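Local coordinates for protein peptide ABC transporter permease (Staphylococcus hominis, PDB 6EXS) that probably carries peptides across the membrane as a proton-coupled POT family transporter, and binds a thioalcohol-conjugated dipeptide that is a precursor of human axillary malodour, at residues 352-355 with 360-363; 266-271 with 290-295; 294-299 with 442-447. All blocks are in the same frame, centred on the assembly; numbering follows the deposited sequence.

Interaction 1: residues 352-355 with 360-363; sequences MIWL and KQPS
Q361 and P362 meet the indole of W354 at different places, Q361 near its root and P362 on its six-membered ring. The side chain of Q361 starts towards the helix and crosses that of W354 at about a right angle. Its CG lies between backbone N and carbonyl carbon (chi1 79°), and the extended chain beyond carries the amide across to the CB end of W354. There OE1 of Q361 lies 3.6 Å from CB of W354, with the amide and indole planes only 25° apart. NE2 of Q361 comes within 3.5 Å of O of W354 at an angle too poor for a hydrogen bond; it binds O of G358 instead, which ties Q361 back to the turn. This turn joins helix 338-357 to helix 364-389, two consecutive membrane-spanning helices in the major facilitator fold, and probably lies on the cytoplasmic side, as in relatives. P362 follows and makes the apolar half of the contact. Its CG stands 3.6 Å from CZ3 of W354 and its CD packs close to CE3 and CZ3, so the CG-CD edge of the pyrrolidine meets the six-membered ring with the two side chains crossing at about a right angle. Q361 and P362 have polyproline-II-like backbones, and S363 then takes the N-cap position of the next helix. From the first turn of that helix, K367 reaches back, its NZ hydrogen-bonded to OE1 of Q361 and its charge in a cation-pi contact with W354.

Interaction 2: residues 266-271 with 290-295; sequences IYFTTM and PLFILG
F268 and F292 meet in an offset edge-to-face (T-shaped) ring pair, which joins helix 249-273 to the helix that follows it, 279-302. By its place in the chain, helix 249-273 probably is the second of the two extra helices that bacterial POT transporters carry between the two six-helix bundles of the major facilitator fold, and helix 279-302 opens the second bundle. The backbones stay well apart, with CA of F268 and CA of F292 10.2 Å from each other, and the two rings bridge the distance. F268 turns its edge to the face of F292; the planes stand at 88° and the ring centroids are 5.7 Å apart. The touching corner is CE2 of F268, which lies 3.8 Å from CD2 of F292. With CG anti to its backbone N (chi1 -174°), F292 sets its ring where CD2 can meet that corner. CB of F292 makes a separate contact, 4.0 Å from CZ of F268. F268 also touches V285, F288 and I289 of helix 279-302, and F292 rests on T440 of helix 430-451. On the side of helix 249-273 turned from the ring pair, O of I266 accepts two bonds from one residue: T270 N on one face of the carbonyl plane, and T270 OG1 on the other, with OG1 2.7 Å from O of I266.

Interaction 3: residues 294-299 with 442-447; sequences LGMLFW and ASAQAI
M296 and W299, one turn apart on helix 279-302, take A444 of helix 430-451 between them. The short axes of the two segments approach to 8.2 Å and cross at -52°, close packing consistent with the small residues S443 and A444. M296 comes first and reaches across the partner helix. Its CG, anti to the backbone N (chi1 -150°), passes 3.8 Å from N of A444, and the chain continues to bring SD within 3.7 Å of CB of S443. That serine offers M296 its carbon; its OG is hydrogen-bonded to O of G260. The backbone of M296 takes part as well: its O lies 3.3 Å from CB of A444, which points toward helix 279-302. F298 turns away from A444, and its CD2 lies 3.7 Å above the indole plane of W299, over the ring centre. W299 sends only its root to A444, CB lying 3.7 Å from CB of A444, while the indole swings off. The W299 side chain lies about 6 Å from the bound conjugated peptide, and Q302, on the next turn, belongs to that ligand's pocket. Around this crossing, the indole of W299 meets the ring of W437 of helix 430-451, the planes about 60° apart, helix 396-418 receives F298 and W299 through E410, helix 364-389 receives L297 and F298, and helix 249-273 lies against S443, A446 and I447.

How the interactions relate
Interactions 2 and 3 are buried and both use helix 279-302, sharing L294 and G295, with centres 12 Å apart. They touch where CZ of F292 lies 4.0 Å from OG of S443, so helices 249-273, 279-302 and 430-451 pack as one group. Interaction 1 is a surface contact, its centre about 25 Å from those of the other two, on a turn between helices 338-357 and 364-389. The chemistry follows the place: in interaction 2 a ring pair spans backbones that stay about 10 Å apart at their nearest CA atoms, in interaction 3 helices pack closely near the ligand where small side chains meet, and an amide, a proline and an indole meet at the surface turn.

Interaction 1: residues 352-355 with 360-363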
loop_
_atom_site.group_PDB
_atom_site.type_symbol
_atom_site.label_atom_id
_atom_site.label_comp_id
_atom_site.label_asym_id
_atom_site.label_seq_id
_atom_site.Cartn_x
_atom_site.Cartn_y
_atom_site.Cartn_z
ATOM N N MET A 352 -18.679 -4.670 -14.155
ATOM C CA MET A 352 -19.842 -4.961 -14.985
ATOM C C MET A 352 -20.152 -6.465 -15.024
ATOM O O MET A 352 -21.328 -6.831 -15.046
ATOM C CB MET A 352 -19.694 -4.361 -16.391
ATOM C CG MET A 352 -20.039 -2.877 -16.450
ATOM S SD MET A 352 -21.782 -2.495 -16.075
ATOM C CE MET A 352 -21.602 -1.645 -14.490
ATOM N N ILE A 353 -19.104 -7.330 -14.988
ATOM C CA ILE A 353 -19.236 -8.795 -14.961
ATOM C C ILE A 353 -20.045 -9.212 -13.716
ATOM O O ILE A 353 -21.015 -9.962 -13.857
ATOM C CB ILE A 353 -17.857 -9.532 -15.063
ATOM C CG1 ILE A 353 -17.020 -9.092 -16.304
ATOM C CG2 ILE A 353 -18.000 -11.059 -15.002
ATOM C CD1 ILE A 353 -17.666 -9.235 -17.742
ATOM N N TRP A 354 -19.676 -8.682 -12.517
ATOM C CA TRP A 354 -20.375 -8.950 -11.253
ATOM C C TRP A 354 -21.794 -8.363 -11.242
ATOM O O TRP A 354 -22.697 -8.991 -10.688
ATOM C CB TRP A 354 -19.603 -8.418 -10.028
ATOM C CG TRP A 354 -18.179 -8.871 -9.829
ATOM C CD1 TRP A 354 -17.177 -8.143 -9.258
ATOM C CD2 TRP A 354 -17.626 -10.175 -10.089
ATOM N NE1 TRP A 354 -16.028 -8.894 -9.175
ATOM C CE2 TRP A 354 -16.270 -10.142 -9.690
ATOM C CE3 TRP A 354 -18.129 -11.356 -10.663
ATOM C CZ2 TRP A 354 -15.418 -11.243 -9.832
ATOM C CZ3 TRP A 354 -17.277 -12.436 -10.828
ATOM C CH2 TRP A 354 -15.948 -12.384 -10.387
ATOM N N LEU A 355 -21.981 -7.156 -11.828
ATOM C CA LEU A 355 -23.280 -6.466 -11.895
ATOM C C LEU A 355 -24.290 -7.210 -12.777
ATOM O O LEU A 355 -25.485 -7.202 -12.469
ATOM C CB LEU A 355 -23.119 -5.016 -12.364
ATOM C CG LEU A 355 -24.199 -4.056 -11.891
ATOM C CD1 LEU A 355 -23.593 -2.882 -11.153
ATOM C CD2 LEU A 355 -25.071 -3.594 -13.050
ATOM N N LYS A 360 -26.535 -13.862 -8.155
ATOM C CA LYS A 360 -25.958 -15.151 -8.558
ATOM C C LYS A 360 -24.402 -15.070 -8.593
ATOM O O LYS A 360 -23.736 -16.098 -8.739
ATOM C CB LYS A 360 -26.556 -15.578 -9.924
ATOM C CG LYS A 360 -26.215 -16.994 -10.400
ATOM C CD LYS A 360 -25.235 -16.967 -11.586
ATOM C CE LYS A 360 -24.470 -18.259 -11.771
ATOM N NZ LYS A 360 -23.331 -18.375 -10.822
ATOM N N GLN A 361 -23.836 -13.851 -8.415
ATOM C CA GLN A 361 -22.393 -13.567 -8.396
ATOM C C GLN A 361 -21.631 -14.324 -7.281
ATOM O O GLN A 361 -22.251 -14.654 -6.261
ATOM C CB GLN A 361 -22.131 -12.042 -8.328
ATOM C CG GLN A 361 -22.284 -11.393 -6.951
ATOM C CD GLN A 361 -21.802 -9.967 -6.981
ATOM O OE1 GLN A 361 -20.616 -9.687 -6.809
ATOM N NE2 GLN A 361 -22.701 -9.033 -7.237
ATOM N N PRO A 362 -20.303 -14.598 -7.436
ATOM C CA PRO A 362 -19.572 -15.292 -6.364
ATOM C C PRO A 362 -19.507 -14.473 -5.080
ATOM O O PRO A 362 -19.504 -13.239 -5.124
ATOM C CB PRO A 362 -18.174 -15.501 -6.956
ATOM C CG PRO A 362 -18.037 -14.457 -7.985
ATOM C CD PRO A 362 -19.407 -14.296 -8.573
ATOM N N SER A 363 -19.462 -15.173 -3.939
ATOM C CA SER A 363 -19.396 -14.570 -2.611
ATOM C C SER A 363 -18.013 -13.972 -2.307
ATOM O O SER A 363 -17.063 -14.163 -3.071
ATOM C CB SER A 363 -19.789 -15.591 -1.550
ATOM O OG SER A 363 -18.822 -16.619 -1.410
#

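Interaction 2: residues 266-271 with 290-295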
loop_
_atom_site.group_PDB
_atom_site.type_symbol
_atom_site.label_atom_id
_atom_site.label_comp_id
_atom_site.label_asym_id
_atom_site.label_seq_id
_atom_site.Cartn_x
_atom_site.Cartn_y
_atom_site.Cartn_z
ATOM N N ILE A 266 -4.535 -8.286 18.257
ATOM C CA ILE A 266 -5.082 -7.244 19.137
ATOM C C ILE A 266 -6.453 -6.762 18.631
ATOM O O ILE A 266 -7.379 -6.617 19.432
ATOM C CB ILE A 266 -4.063 -6.078 19.342
ATOM C CG1 ILE A 266 -2.848 -6.541 20.188
ATOM C CG2 ILE A 266 -4.720 -4.829 19.975
ATOM C CD1 ILE A 266 -1.587 -5.641 20.088
ATOM N N TYR A 267 -6.587 -6.560 17.307
ATOM C CA TYR A 267 -7.824 -6.093 16.686
ATOM C C TYR A 267 -8.938 -7.122 16.733
ATOM O O TYR A 267 -10.029 -6.783 17.194
ATOM C CB TYR A 267 -7.585 -5.568 15.257
ATOM C CG TYR A 267 -7.090 -4.136 15.250
ATOM C CD1 TYR A 267 -7.986 -3.069 15.303
ATOM C CD2 TYR A 267 -5.729 -3.846 15.262
ATOM C CE1 TYR A 267 -7.536 -1.751 15.343
ATOM C CE2 TYR A 267 -5.268 -2.534 15.320
ATOM C CZ TYR A 267 -6.177 -1.489 15.350
ATOM O OH TYR A 267 -5.736 -0.194 15.391
ATOM N N PHE A 268 -8.676 -8.370 16.296
ATOM C CA PHE A 268 -9.699 -9.417 16.327
ATOM C C PHE A 268 -10.121 -9.764 17.762
ATOM O O PHE A 268 -11.316 -9.944 18.005
ATOM C CB PHE A 268 -9.289 -10.665 15.515
ATOM C CG PHE A 268 -9.464 -10.544 14.013
ATOM C CD1 PHE A 268 -10.730 -10.582 13.435
ATOM C CD2 PHE A 268 -8.360 -10.421 13.174
ATOM C CE1 PHE A 268 -10.889 -10.465 12.049
ATOM C CE2 PHE A 268 -8.520 -10.309 11.789
ATOM C CZ PHE A 268 -9.783 -10.332 11.237
ATOM N N THR A 269 -9.156 -9.789 18.713
ATOM C CA THR A 269 -9.391 -10.067 20.136
ATOM C C THR A 269 -10.297 -9.003 20.764
ATOM O O THR A 269 -11.291 -9.376 21.385
ATOM C CB THR A 269 -8.066 -10.276 20.892
ATOM O OG1 THR A 269 -7.331 -11.331 20.264
ATOM C CG2 THR A 269 -8.267 -10.602 22.362
ATOM N N THR A 270 -9.982 -7.696 20.575
ATOM C CA THR A 270 -10.770 -6.553 21.088
ATOM C C THR A 270 -12.231 -6.597 20.611
ATOM O O THR A 270 -13.136 -6.321 21.397
ATOM C CB THR A 270 -10.090 -5.220 20.713
ATOM O OG1 THR A 270 -8.778 -5.190 21.277
ATOM C CG2 THR A 270 -10.870 -4.001 21.181
ATOM N N MET A 271 -12.447 -6.950 19.331
ATOM C CA MET A 271 -13.773 -7.031 18.727
ATOM C C MET A 271 -14.580 -8.232 19.211
ATOM O O MET A 271 -15.766 -8.077 19.510
ATOM C CB MET A 271 -13.689 -6.976 17.198
ATOM C CG MET A 271 -13.405 -5.589 16.686
ATOM S SD MET A 271 -13.662 -5.415 14.914
ATOM C CE MET A 271 -12.075 -5.960 14.308
ATOM N N PRO A 290 -10.824 -15.940 8.110
ATOM C CA PRO A 290 -10.281 -16.619 6.912
ATOM C C PRO A 290 -10.000 -15.652 5.764
ATOM O O PRO A 290 -9.001 -15.833 5.063
ATOM C CB PRO A 290 -11.372 -17.627 6.539
ATOM C CG PRO A 290 -12.204 -17.771 7.756
ATOM C CD PRO A 290 -12.183 -16.437 8.411
ATOM N N LEU A 291 -10.860 -14.605 5.600
ATOM C CA LEU A 291 -10.696 -13.547 4.589
ATOM C C LEU A 291 -9.409 -12.730 4.868
ATOM O O LEU A 291 -8.784 -12.246 3.919
ATOM C CB LEU A 291 -11.927 -12.613 4.542
ATOM C CG LEU A 291 -13.251 -13.212 4.052
ATOM C CD1 LEU A 291 -14.422 -12.359 4.484
ATOM C CD2 LEU A 291 -13.281 -13.344 2.550
ATOM N N PHE A 292 -9.011 -12.599 6.167
ATOM C CA PHE A 292 -7.786 -11.909 6.581
ATOM C C PHE A 292 -6.544 -12.700 6.107
ATOM O O PHE A 292 -5.617 -12.095 5.564
ATOM C CB PHE A 292 -7.736 -11.651 8.109
ATOM C CG PHE A 292 -6.542 -10.808 8.513
ATOM C CD1 PHE A 292 -5.305 -11.397 8.765
ATOM C CD2 PHE A 292 -6.641 -9.422 8.581
ATOM C CE1 PHE A 292 -4.187 -10.613 9.059
ATOM C CE2 PHE A 292 -5.521 -8.639 8.878
ATOM C CZ PHE A 292 -4.301 -9.239 9.106
ATOM N N ILE A 293 -6.542 -14.039 6.320
ATOM C CA ILE A 293 -5.484 -14.965 5.895
ATOM C C ILE A 293 -5.386 -14.922 4.354
ATOM O O ILE A 293 -4.297 -14.670 3.836
ATOM C CB ILE A 293 -5.688 -16.419 6.444
ATOM C CG1 ILE A 293 -6.052 -16.454 7.959
ATOM C CG2 ILE A 293 -4.488 -17.329 6.135
ATOM C CD1 ILE A 293 -5.010 -15.852 8.995
ATOM N N LEU A 294 -6.524 -15.103 3.637
ATOM C CA LEU A 294 -6.572 -15.057 2.175
ATOM C C LEU A 294 -6.034 -13.734 1.630
ATOM O O LEU A 294 -5.242 -13.751 0.675
ATOM C CB LEU A 294 -7.986 -15.341 1.626
ATOM C CG LEU A 294 -8.531 -16.785 1.742
ATOM C CD1 LEU A 294 -9.901 -16.894 1.108
ATOM C CD2 LEU A 294 -7.612 -17.803 1.091
ATOM N N GLY A 295 -6.424 -12.621 2.274
ATOM C CA GLY A 295 -5.976 -11.267 1.941
ATOM C C GLY A 295 -4.485 -11.063 2.163
ATOM O O GLY A 295 -3.808 -10.462 1.329
#

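Interaction 3: residues 294-299 with 442-447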
loop_
_atom_site.group_PDB
_atom_site.type_symbol
_atom_site.label_atom_id
_atom_site.label_comp_id
_atom_site.label_asym_id
_atom_site.label_seq_id
_atom_site.Cartn_x
_atom_site.Cartn_y
_atom_site.Cartn_z
ATOM N N LEU A 294 -6.524 -15.103 3.637
ATOM C CA LEU A 294 -6.572 -15.057 2.175
ATOM C C LEU A 294 -6.034 -13.734 1.630
ATOM O O LEU A 294 -5.242 -13.751 0.675
ATOM C CB LEU A 294 -7.986 -15.341 1.626
ATOM C CG LEU A 294 -8.531 -16.785 1.742
ATOM C CD1 LEU A 294 -9.901 -16.894 1.108
ATOM C CD2 LEU A 294 -7.612 -17.803 1.091
ATOM N N GLY A 295 -6.424 -12.621 2.274
ATOM C CA GLY A 295 -5.976 -11.267 1.941
ATOM C C GLY A 295 -4.485 -11.063 2.163
ATOM O O GLY A 295 -3.808 -10.462 1.329
ATOM N N MET A 296 -3.964 -11.594 3.280
ATOM C CA MET A 296 -2.553 -11.524 3.653
ATOM C C MET A 296 -1.686 -12.298 2.640
ATOM O O MET A 296 -0.672 -11.762 2.181
ATOM C CB MET A 296 -2.358 -12.067 5.079
ATOM C CG MET A 296 -1.208 -11.436 5.809
ATOM S SD MET A 296 -1.160 -11.835 7.576
ATOM C CE MET A 296 -0.645 -13.562 7.511
ATOM N N LEU A 297 -2.114 -13.540 2.274
ATOM C CA LEU A 297 -1.448 -14.409 1.302
ATOM C C LEU A 297 -1.405 -13.745 -0.075
ATOM O O LEU A 297 -0.418 -13.912 -0.801
ATOM C CB LEU A 297 -2.145 -15.781 1.185
ATOM C CG LEU A 297 -2.061 -16.775 2.349
ATOM C CD1 LEU A 297 -3.099 -17.845 2.189
ATOM C CD2 LEU A 297 -0.665 -17.409 2.465
ATOM N N PHE A 298 -2.467 -12.990 -0.437
ATOM C CA PHE A 298 -2.514 -12.280 -1.721
ATOM C C PHE A 298 -1.489 -11.140 -1.772
ATOM O O PHE A 298 -0.723 -11.061 -2.737
ATOM C CB PHE A 298 -3.925 -11.740 -2.057
ATOM C CG PHE A 298 -3.873 -10.939 -3.336
ATOM C CD1 PHE A 298 -3.952 -11.569 -4.571
ATOM C CD2 PHE A 298 -3.602 -9.575 -3.311
ATOM C CE1 PHE A 298 -3.795 -10.849 -5.747
ATOM C CE2 PHE A 298 -3.445 -8.859 -4.490
ATOM C CZ PHE A 298 -3.525 -9.504 -5.695
ATOM N N TRP A 299 -1.513 -10.231 -0.759
ATOM C CA TRP A 299 -0.608 -9.084 -0.703
ATOM C C TRP A 299 0.839 -9.476 -0.471
ATOM O O TRP A 299 1.716 -8.721 -0.878
ATOM C CB TRP A 299 -1.064 -8.018 0.302
ATOM C CG TRP A 299 -2.386 -7.415 -0.034
ATOM C CD1 TRP A 299 -3.541 -7.529 0.682
ATOM C CD2 TRP A 299 -2.716 -6.672 -1.215
ATOM N NE1 TRP A 299 -4.564 -6.876 0.038
ATOM C CE2 TRP A 299 -4.086 -6.337 -1.128
ATOM C CE3 TRP A 299 -1.972 -6.199 -2.308
ATOM C CZ2 TRP A 299 -4.738 -5.585 -2.114
ATOM C CZ3 TRP A 299 -2.612 -5.461 -3.286
ATOM C CH2 TRP A 299 -3.983 -5.167 -3.192
ATOM N N ALA A 442 -0.510 -4.340 5.492
ATOM C CA ALA A 442 0.521 -3.976 6.476
ATOM C C ALA A 442 1.220 -5.219 7.067
ATOM O O ALA A 442 2.445 -5.233 7.163
ATOM C CB ALA A 442 -0.087 -3.134 7.584
ATOM N N SER A 443 0.446 -6.270 7.414
ATOM C CA SER A 443 0.969 -7.537 7.932
ATOM C C SER A 443 1.707 -8.342 6.860
ATOM O O SER A 443 2.767 -8.884 7.164
ATOM C CB SER A 443 -0.142 -8.382 8.541
ATOM O OG SER A 443 -0.703 -7.686 9.634
ATOM N N ALA A 444 1.157 -8.423 5.617
ATOM C CA ALA A 444 1.801 -9.141 4.507
ATOM C C ALA A 444 3.180 -8.550 4.204
ATOM O O ALA A 444 4.130 -9.306 4.054
ATOM C CB ALA A 444 0.930 -9.099 3.265
ATOM N N GLN A 445 3.295 -7.207 4.177
ATOM C CA GLN A 445 4.547 -6.479 3.966
ATOM C C GLN A 445 5.530 -6.657 5.137
ATOM O O GLN A 445 6.750 -6.685 4.913
ATOM C CB GLN A 445 4.270 -4.991 3.683
ATOM C CG GLN A 445 3.869 -4.679 2.237
ATOM C CD GLN A 445 5.057 -4.647 1.293
ATOM O OE1 GLN A 445 5.737 -5.660 1.060
ATOM N NE2 GLN A 445 5.301 -3.496 0.682
ATOM N N ALA A 446 4.989 -6.810 6.377
ATOM C CA ALA A 446 5.753 -7.059 7.613
ATOM C C ALA A 446 6.389 -8.445 7.582
ATOM O O ALA A 446 7.536 -8.581 8.001
ATOM C CB ALA A 446 4.857 -6.927 8.831
ATOM N N ILE A 447 5.657 -9.472 7.082
ATOM C CA ILE A 447 6.172 -10.841 6.925
ATOM C C ILE A 447 7.227 -10.828 5.791
ATOM O O ILE A 447 8.302 -11.420 5.942
ATOM C CB ILE A 447 5.032 -11.889 6.658
ATOM C CG1 ILE A 447 3.847 -11.810 7.680
ATOM C CG2 ILE A 447 5.569 -13.309 6.560
ATOM C CD1 ILE A 447 4.145 -11.829 9.178
#